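Local coordinates for spindle assembly abnormal protein 6 (Caenorhabditis elegans, PDB 3PYI), which acts as the central scaffold of centrioles, its dimers linking through their globular N-terminal domains into the nine-fold symmetric ring of the cartwheel, at residues A[131-136]-A[148-153]; A[10-15]-A[101-106]. The protein carries 1 engineered substitution. All coordinates share one frame; numbering follows the deposited sequence.

How the contacts relate
Both contacts are partly buried. Contact 1 runs from buried Phe148, Leu150 and Ile135 to exposed Lys131 and Glu134; contact 2 runs from buried Phe10 and Leu101 to exposed Lys103. Contact 1 pairs strands 133-139 and 145-152, neighbours in the chain, and is held by backbone hydrogen bonds, backed by apolar side chains and, at the loop end, by water. Contact 2 has no hydrogen bond between its segments: it rests the loop after helix 92-100 on strand 7-23 through apolar side chains. The two share a sheet, in which strands 7-23 and 133-139 are neighbours, and they touch where Leu14 and Leu101 of contact 2 pack on Ile135 and Leu150 of contact 1.

Contact 1 of 2, residues A[131-136]-A[148-153]; sequences KPTEIN and FELFSK
Lys153 and the poorly ordered Lys131 lie against each other through their aliphatic parts, CD of Lys131 coming to 3.8 Å from CB of Lys153. CG of Lys153 is anti to its backbone N (chi1 -157°), and the chain runs extended before turning at chi4. The two ammonium groups do not touch, and the backbones add only a weak hydrogen bond, Lys131 N to Lys153 O. Waters bridge the polar groups at this end. One molecule accepts from Lys153 N and donates to both Pro132 O and Glu134 OE1; another donates to Glu134 OE2 and accepts from Lys153 NZ, bridging two groups that do not touch directly.

From here the segments run into a beta hairpin, strand 133-139 antiparallel to strand 145-152, within the beta-sandwich of the SAS-6 head domain. Glu134 and Phe151 form one hydrogen-bonded pair, with Glu134 N 2.9 Å from Phe151 O and Phe151 N 2.8 Å from Glu134 O. Asn136 and Glu149 form the next, through Asn136 N to Glu149 O at 2.9 Å and Glu149 N to Asn136 O at 2.8 Å.

Phe151, whose CG is anti to the carbonyl carbon (chi1 -72°), places its ring over the face shared with Glu134, Asn136 and Glu149. Glu134 O lies at the ring edge, in its plane, while CE1 comes to 3.7 Å from CB of Asn136, a residue modelled in two conformers. On the other face of the sheet Leu150 CD1 touches Ile135 CG1. The same methyl, Leu150 CD1, is tight against Thr133 CG2 at 3.4 Å. Ile135 CG2 meets CE1 of the Phe148 ring at 3.7 Å. Thr133 OG1 is held by Leu100 O and by a water that also reaches Lys131 O and Ser152 OG.

Contact 2 of 2, residues A[10-15]-A[101-106]; sequences FDQTLI and LCKNIV
With CG anti to the backbone N (chi1 -174°), Phe10 extends its ring from strand 7-23 to Leu101, whose own CG is anti to its carbonyl carbon and whose CD1 is brought over one face of that ring by an extended chi2 of 178°. The methyl stands above the ring centre, 4.0 Å from the Phe10 centroid and only 12° off the ring normal, a well-centred CH-pi contact. CB of Leu101 adds a second touch, 3.9 Å from CE1 of Phe10.

Leu101 is the first residue of the loop that follows helix 92-100, and its side chain sets the start of this loop against the first long strand of the beta-sandwich. The helix shares in the packing, Ile97 meeting Phe10 and Ile96 meeting Leu101. The other branch of Leu101, CD2, faces Leu14 CD1 more loosely at 4.3 Å, so the leucine spans two residues on the same side of the strand.

The CB of Gln12, between them in sequence, leaves the strand in the same direction, and NE2 of Gln12 lies 4.1 Å from CE of the poorly ordered Lys103. Backbone hydrogen bonds tie Phe10, Gln12 and Leu14 to strand 29-44.

Contact 1 of 2, residues A[131-136]-A[148-153]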
loop_
_atom_site.group_PDB
_atom_site.type_symbol
_atom_site.label_atom_id
_atom_site.label_comp_id
_atom_site.label_asym_id
_atom_site.label_seq_id
_atom_site.Cartn_x
_atom_site.Cartn_y
_atom_site.Cartn_z
ATOM N N LYS A 131 0.285 -3.215 -11.968
ATOM C CA LYS A 131 0.700 -4.432 -12.652
ATOM C C LYS A 131 -0.220 -5.578 -12.245
ATOM O O LYS A 131 -0.996 -5.441 -11.300
ATOM C CB LYS A 131 2.149 -4.767 -12.288
ATOM C CG LYS A 131 3.120 -3.604 -12.457
ATOM C CD LYS A 131 4.510 -3.957 -11.952
ATOM C CE LYS A 131 5.441 -2.758 -12.027
ATOM N NZ LYS A 131 6.808 -3.079 -11.528
ATOM N N PRO A 132 -0.144 -6.708 -12.966
ATOM C CA PRO A 132 -0.883 -7.921 -12.607
ATOM C C PRO A 132 -0.979 -8.139 -11.094
ATOM O O PRO A 132 -0.076 -7.787 -10.338
ATOM C CB PRO A 132 -0.047 -9.030 -13.248
ATOM C CG PRO A 132 0.649 -8.365 -14.420
ATOM C CD PRO A 132 0.545 -6.862 -14.257
ATOM N N THR A 133 -2.094 -8.721 -10.674
ATOM C CA THR A 133 -2.371 -9.000 -9.271
ATOM C C THR A 133 -1.578 -10.212 -8.799
ATOM O O THR A 133 -1.325 -11.133 -9.569
ATOM C CB THR A 133 -3.875 -9.287 -9.072
ATOM O OG1 THR A 133 -4.641 -8.160 -9.508
ATOM C CG2 THR A 133 -4.196 -9.566 -7.615
ATOM N N GLU A 134 -1.182 -10.207 -7.534
ATOM C CA GLU A 134 -0.443 -11.335 -6.978
ATOM C C GLU A 134 -1.102 -11.726 -5.679
ATOM O O GLU A 134 -1.604 -10.879 -4.933
ATOM C CB GLU A 134 1.029 -10.991 -6.719
ATOM C CG GLU A 134 1.892 -10.801 -7.957
ATOM C CD GLU A 134 3.278 -10.257 -7.620
ATOM O OE1 GLU A 134 3.376 -9.074 -7.227
ATOM O OE2 GLU A 134 4.266 -11.011 -7.742
ATOM N N ILE A 135 -1.102 -13.021 -5.413
ATOM C CA ILE A 135 -1.682 -13.553 -4.198
ATOM C C ILE A 135 -0.612 -14.221 -3.356
ATOM O O ILE A 135 0.172 -15.037 -3.837
ATOM C CB ILE A 135 -2.774 -14.573 -4.522
ATOM C CG1 ILE A 135 -3.888 -13.900 -5.328
ATOM C CG2 ILE A 135 -3.331 -15.200 -3.244
ATOM C CD1 ILE A 135 -4.884 -14.871 -5.888
ATOM N N ASN A 136 -0.586 -13.841 -2.094
ATOM C CA ASN A 136 0.311 -14.473 -1.144
ATOM C C ASN A 136 -0.491 -15.149 -0.058
ATOM O O ASN A 136 -1.469 -14.614 0.455
ATOM C CB ASN A 136 1.288 -13.476 -0.517
ATOM C CG ASN A 136 2.543 -13.286 -1.340
ATOM O OD1 ASN A 136 2.649 -13.772 -2.465
ATOM N ND2 ASN A 136 3.500 -12.557 -0.784
ATOM N N PHE A 148 -4.399 -14.553 3.951
ATOM C CA PHE A 148 -4.634 -14.491 2.520
ATOM C C PHE A 148 -4.403 -13.046 2.094
ATOM O O PHE A 148 -5.157 -12.158 2.503
ATOM C CB PHE A 148 -6.085 -14.880 2.225
ATOM C CG PHE A 148 -6.479 -14.691 0.797
ATOM C CD1 PHE A 148 -6.245 -15.679 -0.133
ATOM C CD2 PHE A 148 -7.085 -13.522 0.380
ATOM C CE1 PHE A 148 -6.606 -15.511 -1.453
ATOM C CE2 PHE A 148 -7.450 -13.352 -0.943
ATOM C CZ PHE A 148 -7.199 -14.350 -1.861
ATOM N N GLU A 149 -3.376 -12.808 1.282
ATOM C CA GLU A 149 -2.979 -11.438 0.930
ATOM C C GLU A 149 -3.066 -11.147 -0.557
ATOM O O GLU A 149 -2.667 -11.954 -1.374
ATOM C CB GLU A 149 -1.566 -11.157 1.420
ATOM C CG GLU A 149 -1.377 -11.508 2.882
ATOM C CD GLU A 149 -0.088 -10.977 3.454
ATOM O OE1 GLU A 149 0.896 -10.856 2.695
ATOM O OE2 GLU A 149 -0.059 -10.697 4.673
ATOM N N LEU A 150 -3.603 -9.982 -0.897
ATOM C CA LEU A 150 -3.723 -9.585 -2.290
ATOM C C LEU A 150 -2.789 -8.391 -2.566
ATOM O O LEU A 150 -2.733 -7.462 -1.773
ATOM C CB LEU A 150 -5.176 -9.198 -2.564
ATOM C CG LEU A 150 -5.658 -9.279 -4.006
ATOM C CD1 LEU A 150 -5.349 -10.651 -4.580
ATOM C CD2 LEU A 150 -7.152 -9.009 -4.053
ATOM N N PHE A 151 -2.081 -8.423 -3.692
ATOM C CA PHE A 151 -1.095 -7.398 -4.032
ATOM C C PHE A 151 -1.347 -6.860 -5.424
ATOM O O PHE A 151 -1.749 -7.600 -6.318
ATOM C CB PHE A 151 0.323 -7.975 -4.035
ATOM C CG PHE A 151 0.863 -8.299 -2.671
ATOM C CD1 PHE A 151 0.566 -9.514 -2.069
ATOM C CD2 PHE A 151 1.692 -7.406 -2.002
ATOM C CE1 PHE A 151 1.068 -9.823 -0.806
ATOM C CE2 PHE A 151 2.213 -7.712 -0.752
ATOM C CZ PHE A 151 1.892 -8.928 -0.147
ATOM N N SER A 152 -1.079 -5.571 -5.610
ATOM C CA SER A 152 -0.988 -5.004 -6.946
ATOM C C SER A 152 0.297 -4.175 -7.041
ATOM O O SER A 152 0.357 -3.047 -6.567
ATOM C CB SER A 152 -2.241 -4.166 -7.245
ATOM O OG SER A 152 -2.222 -3.677 -8.571
ATOM N N LYS A 153 1.322 -4.756 -7.643
ATOM C CA LYS A 153 2.681 -4.205 -7.624
ATOM C C LYS A 153 2.768 -2.787 -8.182
ATOM O O LYS A 153 2.076 -2.458 -9.138
ATOM C CB LYS A 153 3.587 -5.132 -8.437
ATOM C CG LYS A 153 5.061 -5.062 -8.124
ATOM C CD LYS A 153 5.815 -6.104 -8.956
ATOM C CE LYS A 153 7.272 -6.226 -8.529
ATOM N NZ LYS A 153 7.403 -6.545 -7.078
HETATM O O HOH W 1 -3.554 -5.780 -9.950
HETATM O O HOH W 2 1.419 -7.481 -8.182
HETATM O O HOH W 3 6.538 -9.564 -7.671
#

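Contact 2 of 2, residues A[10-15]-A[101-106]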
loop_
_atom_site.group_PDB
_atom_site.type_symbol
_atom_site.label_atom_id
_atom_site.label_comp_id
_atom_site.label_asym_id
_atom_site.label_seq_id
_atom_site.Cartn_x
_atom_site.Cartn_y
_atom_site.Cartn_z
ATOM N N PHE A 10 -17.545 -16.624 -6.582
ATOM C CA PHE A 10 -16.243 -16.886 -7.218
ATOM C C PHE A 10 -15.725 -18.249 -6.800
ATOM O O PHE A 10 -15.760 -18.608 -5.623
ATOM C CB PHE A 10 -15.225 -15.794 -6.843
ATOM C CG PHE A 10 -13.890 -15.906 -7.565
ATOM C CD1 PHE A 10 -13.670 -15.227 -8.752
ATOM C CD2 PHE A 10 -12.855 -16.682 -7.045
ATOM C CE1 PHE A 10 -12.450 -15.316 -9.415
ATOM C CE2 PHE A 10 -11.619 -16.782 -7.710
ATOM C CZ PHE A 10 -11.420 -16.093 -8.889
ATOM N N ASP A 11 -15.238 -19.013 -7.768
ATOM C CA ASP A 11 -14.781 -20.367 -7.503
ATOM C C ASP A 11 -13.750 -20.710 -8.568
ATOM O O ASP A 11 -14.092 -21.224 -9.631
ATOM C CB ASP A 11 -15.976 -21.328 -7.571
ATOM C CG ASP A 11 -15.610 -22.772 -7.215
ATOM O OD1 ASP A 11 -16.531 -23.614 -7.113
ATOM O OD2 ASP A 11 -14.414 -23.070 -7.039
ATOM N N GLN A 12 -12.484 -20.421 -8.291
ATOM C CA GLN A 12 -11.456 -20.553 -9.311
ATOM C C GLN A 12 -10.103 -21.003 -8.753
ATOM O O GLN A 12 -9.779 -20.776 -7.584
ATOM C CB GLN A 12 -11.297 -19.208 -10.004
ATOM C CG GLN A 12 -10.894 -19.278 -11.441
ATOM C CD GLN A 12 -11.133 -17.961 -12.129
ATOM O OE1 GLN A 12 -12.264 -17.473 -12.174
ATOM N NE2 GLN A 12 -10.068 -17.362 -12.656
ATOM N N THR A 13 -9.311 -21.652 -9.596
ATOM C CA THR A 13 -7.960 -22.020 -9.207
ATOM C C THR A 13 -6.998 -20.918 -9.628
ATOM O O THR A 13 -6.994 -20.489 -10.781
ATOM C CB THR A 13 -7.547 -23.356 -9.824
ATOM O OG1 THR A 13 -8.411 -24.384 -9.330
ATOM C CG2 THR A 13 -6.124 -23.688 -9.453
ATOM N N LEU A 14 -6.204 -20.445 -8.677
ATOM C CA LEU A 14 -5.315 -19.318 -8.913
ATOM C C LEU A 14 -3.907 -19.725 -8.572
ATOM O O LEU A 14 -3.690 -20.641 -7.779
ATOM C CB LEU A 14 -5.687 -18.131 -8.016
ATOM C CG LEU A 14 -7.168 -17.739 -8.004
ATOM C CD1 LEU A 14 -7.461 -16.755 -6.896
ATOM C CD2 LEU A 14 -7.573 -17.178 -9.355
ATOM N N ILE A 15 -2.942 -19.022 -9.151
ATOM C CA ILE A 15 -1.561 -19.193 -8.729
ATOM C C ILE A 15 -1.252 -18.253 -7.569
ATOM O O ILE A 15 -1.552 -17.058 -7.605
ATOM C CB ILE A 15 -0.575 -19.010 -9.883
ATOM C CG1 ILE A 15 -0.855 -20.057 -10.963
ATOM C CG2 ILE A 15 0.849 -19.165 -9.383
ATOM C CD1 ILE A 15 0.100 -20.013 -12.129
ATOM N N LEU A 101 -9.222 -10.161 -9.588
ATOM C CA LEU A 101 -9.028 -11.594 -9.811
ATOM C C LEU A 101 -9.356 -12.007 -11.243
ATOM O O LEU A 101 -9.228 -13.174 -11.602
ATOM C CB LEU A 101 -9.859 -12.407 -8.824
ATOM C CG LEU A 101 -9.584 -12.179 -7.337
ATOM C CD1 LEU A 101 -10.522 -13.035 -6.506
ATOM C CD2 LEU A 101 -8.136 -12.476 -6.994
ATOM N N CYS A 102 -9.771 -11.037 -12.052
ATOM C CA CYS A 102 -10.209 -11.279 -13.426
ATOM C C CYS A 102 -9.042 -11.500 -14.380
ATOM O O CYS A 102 -7.929 -11.037 -14.133
ATOM C CB CYS A 102 -11.015 -10.080 -13.920
ATOM S SG CYS A 102 -10.066 -8.522 -13.858
ATOM N N LYS A 103 -9.312 -12.199 -15.480
ATOM C CA LYS A 103 -8.322 -12.410 -16.534
ATOM C C LYS A 103 -8.392 -11.281 -17.558
ATOM O O LYS A 103 -9.452 -11.015 -18.127
ATOM C CB LYS A 103 -8.561 -13.750 -17.238
ATOM C CG LYS A 103 -8.451 -14.978 -16.345
ATOM C CD LYS A 103 -8.552 -16.264 -17.165
ATOM C CE LYS A 103 -8.314 -17.505 -16.311
ATOM N NZ LYS A 103 -8.263 -18.754 -17.126
ATOM N N ASN A 104 -7.267 -10.615 -17.793
ATOM C CA ASN A 104 -7.230 -9.536 -18.774
ATOM C C ASN A 104 -7.181 -10.059 -20.210
ATOM O O ASN A 104 -6.722 -11.177 -20.456
ATOM C CB ASN A 104 -6.077 -8.565 -18.486
ATOM C CG ASN A 104 -6.452 -7.494 -17.463
ATOM O OD1 ASN A 104 -7.430 -7.633 -16.721
ATOM N ND2 ASN A 104 -5.675 -6.414 -17.426
ATOM N N ILE A 105 -7.669 -9.257 -21.154
ATOM C CA ILE A 105 -7.765 -9.687 -22.547
ATOM C C ILE A 105 -6.499 -9.386 -23.343
ATOM O O ILE A 105 -5.999 -8.258 -23.340
ATOM C CB ILE A 105 -8.999 -9.088 -23.264
ATOM C CG1 ILE A 105 -10.220 -10.001 -23.093
ATOM C CG2 ILE A 105 -8.712 -8.896 -24.749
ATOM C CD1 ILE A 105 -10.754 -10.081 -21.680
ATOM N N VAL A 106 -5.999 -10.417 -24.024
ATOM C CA VAL A 106 -4.754 -10.350 -24.783
ATOM C C VAL A 106 -4.975 -9.798 -26.191
ATOM O O VAL A 106 -5.678 -10.407 -26.999
ATOM C CB VAL A 106 -4.111 -11.750 -24.893
ATOM C CG1 VAL A 106 -2.825 -11.689 -25.706
ATOM C CG2 VAL A 106 -3.857 -12.328 -23.506
#